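Local coordinates for Lin1909 protein (Listeria innocua, PDB 3FIJ), which binds manganese and may act as a gamma-glutamyl-gamma-aminobutyrate hydrolase, though its actual role is uncharacterized, at residues A[127-133]-A[178-184]; A[138-143]-A[195-201]. Numbering follows the deposited sequence.

Contact 1 of 2, residues A[127-133]-A[178-184]; sequences GTLYQDI and HHQFIKK. With MN (manganese (II) ion), chain I.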
# COMPACT_ATOMS: atom_id res chain seq x y z
N GLY A 127 5.86 20.87 -35.99
CA GLY A 127 4.62 20.10 -36.08
C GLY A 127 3.79 20.28 -34.83
O GLY A 127 4.15 21.06 -33.96
N THR A 128 2.65 19.59 -34.74
CA THR A 128 1.80 19.69 -33.56
C THR A 128 1.36 18.30 -33.12
O THR A 128 1.62 17.32 -33.82
CB THR A 128 0.53 20.56 -33.83
OG1 THR A 128 -0.29 19.93 -34.83
CG2 THR A 128 0.92 21.95 -34.30
N LEU A 129 0.70 18.22 -31.97
CA LEU A 129 0.25 16.94 -31.44
C LEU A 129 -1.17 17.01 -30.90
O LEU A 129 -1.67 18.08 -30.57
CB LEU A 129 1.16 16.52 -30.28
CG LEU A 129 2.68 16.62 -30.43
CD1 LEU A 129 3.34 16.35 -29.07
CD2 LEU A 129 3.15 15.62 -31.48
N TYR A 130 -1.83 15.86 -30.82
CA TYR A 130 -3.15 15.80 -30.21
C TYR A 130 -2.76 15.60 -28.74
O TYR A 130 -1.94 14.73 -28.45
CB TYR A 130 -3.95 14.57 -30.66
CG TYR A 130 -4.57 14.68 -32.03
CD1 TYR A 130 -3.92 14.17 -33.15
CD2 TYR A 130 -5.83 15.29 -32.21
CE1 TYR A 130 -4.49 14.26 -34.41
CE2 TYR A 130 -6.41 15.39 -33.47
CZ TYR A 130 -5.73 14.87 -34.57
OH TYR A 130 -6.29 14.95 -35.82
N GLN A 131 -3.32 16.38 -27.84
CA GLN A 131 -3.00 16.27 -26.42
C GLN A 131 -3.50 14.99 -25.74
O GLN A 131 -2.94 14.56 -24.73
CB GLN A 131 -3.50 17.50 -25.67
CG GLN A 131 -2.67 18.73 -25.95
CD GLN A 131 -3.04 19.91 -25.08
OE1 GLN A 131 -3.38 19.75 -23.90
NE2 GLN A 131 -2.95 21.11 -25.65
N ASP A 132 -4.56 14.39 -26.30
CA ASP A 132 -5.12 13.15 -25.74
C ASP A 132 -5.89 12.38 -26.81
O ASP A 132 -6.39 12.97 -27.77
CB ASP A 132 -6.05 13.45 -24.56
CG ASP A 132 -6.61 12.18 -23.92
OD1 ASP A 132 -5.82 11.31 -23.50
OD2 ASP A 132 -7.85 12.06 -23.81
N ILE A 133 -5.97 11.06 -26.64
CA ILE A 133 -6.66 10.18 -27.57
C ILE A 133 -8.12 10.62 -27.70
O ILE A 133 -8.71 10.50 -28.77
CB ILE A 133 -6.61 8.69 -27.09
CG1 ILE A 133 -5.15 8.26 -26.88
CG2 ILE A 133 -7.23 7.76 -28.14
CD1 ILE A 133 -4.97 6.79 -26.38
N HIS A 178 1.14 5.02 -25.40
CA HIS A 178 1.00 6.47 -25.50
C HIS A 178 -0.45 6.92 -25.56
O HIS A 178 -1.35 6.15 -25.91
CB HIS A 178 1.78 6.97 -26.73
CG HIS A 178 1.32 6.38 -28.03
ND1 HIS A 178 0.38 7.00 -28.84
CD2 HIS A 178 1.65 5.23 -28.65
CE1 HIS A 178 0.17 6.25 -29.90
NE2 HIS A 178 0.92 5.17 -29.82
N HIS A 179 -0.68 8.18 -25.19
CA HIS A 179 -2.02 8.74 -25.23
C HIS A 179 -2.02 10.03 -26.06
O HIS A 179 -3.05 10.69 -26.18
CB HIS A 179 -2.57 8.99 -23.81
CG HIS A 179 -2.15 10.30 -23.21
ND1 HIS A 179 -0.86 10.55 -22.79
CD2 HIS A 179 -2.85 11.44 -22.99
CE1 HIS A 179 -0.79 11.79 -22.33
NE2 HIS A 179 -1.98 12.35 -22.44
N GLN A 180 -0.87 10.36 -26.65
CA GLN A 180 -0.78 11.55 -27.50
C GLN A 180 -0.36 11.11 -28.90
O GLN A 180 0.22 10.03 -29.07
CB GLN A 180 0.24 12.55 -26.95
CG GLN A 180 -0.07 13.09 -25.56
CD GLN A 180 0.54 14.46 -25.33
OE1 GLN A 180 1.68 14.72 -25.72
NE2 GLN A 180 -0.21 15.35 -24.68
N PHE A 181 -0.67 11.93 -29.90
CA PHE A 181 -0.32 11.61 -31.29
C PHE A 181 0.12 12.82 -32.09
O PHE A 181 -0.18 13.97 -31.74
CB PHE A 181 -1.51 11.03 -32.06
CG PHE A 181 -2.23 9.93 -31.36
CD1 PHE A 181 -3.11 10.21 -30.32
CD2 PHE A 181 -2.05 8.62 -31.75
CE1 PHE A 181 -3.81 9.19 -29.69
CE2 PHE A 181 -2.74 7.58 -31.13
CZ PHE A 181 -3.63 7.87 -30.10
N ILE A 182 0.83 12.57 -33.18
CA ILE A 182 1.23 13.65 -34.06
C ILE A 182 -0.07 14.13 -34.71
O ILE A 182 -0.85 13.32 -35.22
CB ILE A 182 2.19 13.17 -35.18
CG1 ILE A 182 3.57 12.84 -34.59
CG2 ILE A 182 2.27 14.23 -36.29
CD1 ILE A 182 4.66 12.61 -35.65
N LYS A 183 -0.30 15.43 -34.68
CA LYS A 183 -1.50 15.99 -35.30
C LYS A 183 -1.01 16.50 -36.64
O LYS A 183 -1.19 15.85 -37.67
CB LYS A 183 -2.07 17.14 -34.45
CG LYS A 183 -3.45 17.65 -34.91
CD LYS A 183 -4.17 18.45 -33.81
CE LYS A 183 -3.46 19.77 -33.51
NZ LYS A 183 -3.89 20.40 -32.22
N LYS A 184 -0.38 17.67 -36.62
CA LYS A 184 0.17 18.25 -37.83
C LYS A 184 1.65 17.83 -37.92
O LYS A 184 2.45 18.13 -37.04
CB LYS A 184 0.05 19.77 -37.79
CG LYS A 184 0.52 20.48 -39.06
CD LYS A 184 -0.24 19.97 -40.28
CE LYS A 184 0.20 20.67 -41.56
NZ LYS A 184 -0.48 20.10 -42.76
MN MN I . 0.26 3.21 -30.91
O HOH W 1 2.40 2.53 -30.68
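Lys183 lays its aliphatic chain across one face of the Tyr130 ring, a CH-pi contact with CG 3.7 Å from the ring centroid. A long, flexible lysine suits this edge position: its methylenes cover the aromatic face while NZ reaches on to a salt bridge with Glu80. Tyr130, for its part, sends OH to Glu137. Beneath these side chains two very short strands, 129-130 and 181-182, pair antiparallel as a small two-stranded sheet separate from the large central one. Tyr130 and Phe181 form its hydrogen-bonded pair: Tyr130 N to Phe181 O is 2.7 Å, whereas the return bond from Phe181 N to Tyr130 O, at 3.4 Å, is weak. Past the non-hydrogen-bonded pair Leu129 and Ile182, Lys183 and Lys184 both face Thr128 in a classic beta bulge. Thr128 O accepts from Lys183 N (2.8 Å), Thr128 N gives to Lys184 O (2.7 Å), and the threonine hydroxyl OG1 takes Lys184 N (2.9 Å). At the other end the Gln180 amide, long enough to span the gap, donates from NE2 to Gln131 O at 2.8 Å, and Ile133 sets CG1 against the edge of the Phe181 ring, 3.2 Å from CE1. His178 ND1 donates a hydrogen bond to Gln180 O (3.0 Å), which leaves NE2 as the nitrogen that binds the manganese ion at 2.3 Å.

Contact 2 of 2, residues A[138-143]-A[195-201]; sequences TKALQH and TADGMIE. With MN (manganese (II) ion), chain I.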
# COMPACT_ATOMS: atom_id res chain seq x y z
N THR A 138 -11.84 11.10 -35.03
CA THR A 138 -12.42 9.78 -35.22
C THR A 138 -11.95 8.80 -34.14
O THR A 138 -10.83 8.89 -33.66
CB THR A 138 -12.05 9.23 -36.59
OG1 THR A 138 -12.67 7.96 -36.79
CG2 THR A 138 -10.53 9.10 -36.71
N LYS A 139 -12.83 7.87 -33.77
CA LYS A 139 -12.51 6.88 -32.74
C LYS A 139 -11.19 6.17 -33.06
O LYS A 139 -11.04 5.56 -34.12
CB LYS A 139 -13.63 5.84 -32.62
CG LYS A 139 -13.68 5.07 -31.29
CD LYS A 139 -13.96 6.00 -30.12
CE LYS A 139 -14.60 5.27 -28.93
NZ LYS A 139 -13.76 4.17 -28.38
N ALA A 140 -10.24 6.27 -32.15
CA ALA A 140 -8.95 5.64 -32.36
C ALA A 140 -8.91 4.29 -31.66
O ALA A 140 -9.72 4.01 -30.77
CB ALA A 140 -7.84 6.53 -31.84
N LEU A 141 -7.99 3.45 -32.10
CA LEU A 141 -7.80 2.14 -31.49
C LEU A 141 -7.11 2.35 -30.15
O LEU A 141 -6.75 3.47 -29.82
CB LEU A 141 -6.92 1.27 -32.38
CG LEU A 141 -7.54 0.88 -33.72
CD1 LEU A 141 -6.48 0.21 -34.59
CD2 LEU A 141 -8.74 -0.04 -33.47
N GLN A 142 -6.92 1.29 -29.39
CA GLN A 142 -6.24 1.44 -28.11
C GLN A 142 -4.76 1.66 -28.36
O GLN A 142 -4.14 0.91 -29.12
CB GLN A 142 -6.40 0.19 -27.24
CG GLN A 142 -5.88 0.41 -25.82
CD GLN A 142 -6.08 -0.79 -24.93
OE1 GLN A 142 -5.32 -1.77 -25.00
NE2 GLN A 142 -7.09 -0.74 -24.08
N HIS A 143 -4.20 2.69 -27.73
CA HIS A 143 -2.78 2.96 -27.89
C HIS A 143 -2.03 2.87 -26.58
O HIS A 143 -0.81 3.03 -26.54
CB HIS A 143 -2.58 4.30 -28.60
CG HIS A 143 -2.80 4.22 -30.08
ND1 HIS A 143 -1.80 3.87 -30.96
CD2 HIS A 143 -3.93 4.34 -30.82
CE1 HIS A 143 -2.30 3.78 -32.18
NE2 HIS A 143 -3.59 4.05 -32.12
N THR A 195 -1.61 2.85 -37.97
CA THR A 195 -2.45 1.76 -37.49
C THR A 195 -3.76 1.93 -38.25
O THR A 195 -4.05 3.02 -38.76
CB THR A 195 -2.74 1.85 -35.98
OG1 THR A 195 -2.79 3.22 -35.60
CG2 THR A 195 -1.67 1.10 -35.17
N ALA A 196 -4.56 0.86 -38.31
CA ALA A 196 -5.83 0.87 -39.05
C ALA A 196 -6.73 2.08 -38.79
O ALA A 196 -7.66 2.33 -39.57
CB ALA A 196 -6.59 -0.42 -38.77
N ASP A 197 -6.46 2.82 -37.72
CA ASP A 197 -7.27 3.99 -37.41
C ASP A 197 -6.66 5.26 -38.00
O ASP A 197 -7.14 6.36 -37.76
CB ASP A 197 -7.42 4.13 -35.89
CG ASP A 197 -6.09 4.21 -35.16
OD1 ASP A 197 -5.04 4.09 -35.83
OD2 ASP A 197 -6.10 4.38 -33.92
N GLY A 198 -5.60 5.09 -38.79
CA GLY A 198 -4.94 6.22 -39.41
C GLY A 198 -3.90 6.97 -38.59
O GLY A 198 -3.21 7.84 -39.13
N MSE A 199 -3.77 6.67 -37.30
CA MSE A 199 -2.79 7.37 -36.48
C MSE A 199 -1.34 7.10 -36.94
O MSE A 199 -1.01 6.03 -37.42
CB MSE A 199 -2.98 7.01 -35.01
CG MSE A 199 -4.32 7.46 -34.45
SE MSE A 199 -4.56 9.42 -34.46
CE MSE A 199 -5.56 9.59 -36.10
N ILE A 200 -0.49 8.11 -36.78
CA ILE A 200 0.91 8.03 -37.19
C ILE A 200 1.79 7.23 -36.24
O ILE A 200 1.94 7.58 -35.06
CB ILE A 200 1.49 9.45 -37.35
CG1 ILE A 200 0.78 10.14 -38.51
CG2 ILE A 200 2.99 9.39 -37.58
CD1 ILE A 200 0.93 11.65 -38.51
N GLU A 201 2.40 6.17 -36.76
CA GLU A 201 3.25 5.28 -35.97
C GLU A 201 4.74 5.38 -36.30
O GLU A 201 5.59 5.02 -35.48
CB GLU A 201 2.79 3.83 -36.14
CG GLU A 201 1.50 3.47 -35.40
CD GLU A 201 1.65 3.43 -33.88
OE1 GLU A 201 2.67 2.89 -33.38
OE2 GLU A 201 0.74 3.92 -33.17
MN MN I . 0.26 3.21 -30.91
O HOH W 1 2.40 2.53 -30.68
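The imidazole of His143 is held at both of its nitrogens: ND1 binds the manganese ion at 2.2 Å, and NE2 donates to Asp197 OD2 at 3.1 Å. The CA-to-CB bond of His143 points toward 195-201, and chi1 near -78° (m) with chi2 near -87° sets the ring so that the carboxylate and the metal both lie near its plane. Asp197 suits its place because each oxygen has its own work. With chi1 at 56° (p) and a nearly flat chi2, Asp197 OD2 also accepts from Leu141 N at 2.8 Å, while Asp197 OD1 turns back on its own loop to take Met199 N at 3.2 Å, an Asx turn, and a very short bond of 2.4 Å from Thr195 OG1. This loop is a type I beta turn from Thr195 to Gly198, closed by Gly198 N to Thr195 O at 2.6 Å; it joins strands 189-195 and 200-205 of the central sheet as a beta hairpin. Gly198, at phi 84°, adopts a conformation in which a CB would press against the preceding carbonyl. Around the polar core, Leu141, its CA-to-CB bond pointing toward the turn, brings CD1 to 4.2 Å from Ala196 CB, and small Ala140 sits with CB 4.5 Å from CG of Met199, a selenomethionine. Beyond the turn, the folded m,m chain of Glu201 swings OE2 to the manganese at 2.4 Å and leaves OE1 to accept from the metal-bound water at 2.7 Å. His154, Ser176 and His178 complete the metal's protein ligands. Gln142 points away from the hairpin, and its NE2 donates to Gln84 O and Ile86 O of the second subunit.

In the fold
From the N terminus, the chain runs through four parallel strands of the central sheet and helix 116-124 before reaching 127-133, then continues into the loop 138-143. Strands 154-158 and 172-174 follow at one edge of the large sheet. The chain next returns to 178-184, where contact 1 closes its loop, and passes along strand 189-195 to 195-201, where contact 2 closes a second. The two loops cross, since the segments alternate in sequence. His178 N probably hydrogen-bonds to His143 O (3.0 Å), and Ile182 CG2 packs on Ile200 CD1 (3.7 Å), joining the small sheet to the central one. Both contacts meet at the manganese ion.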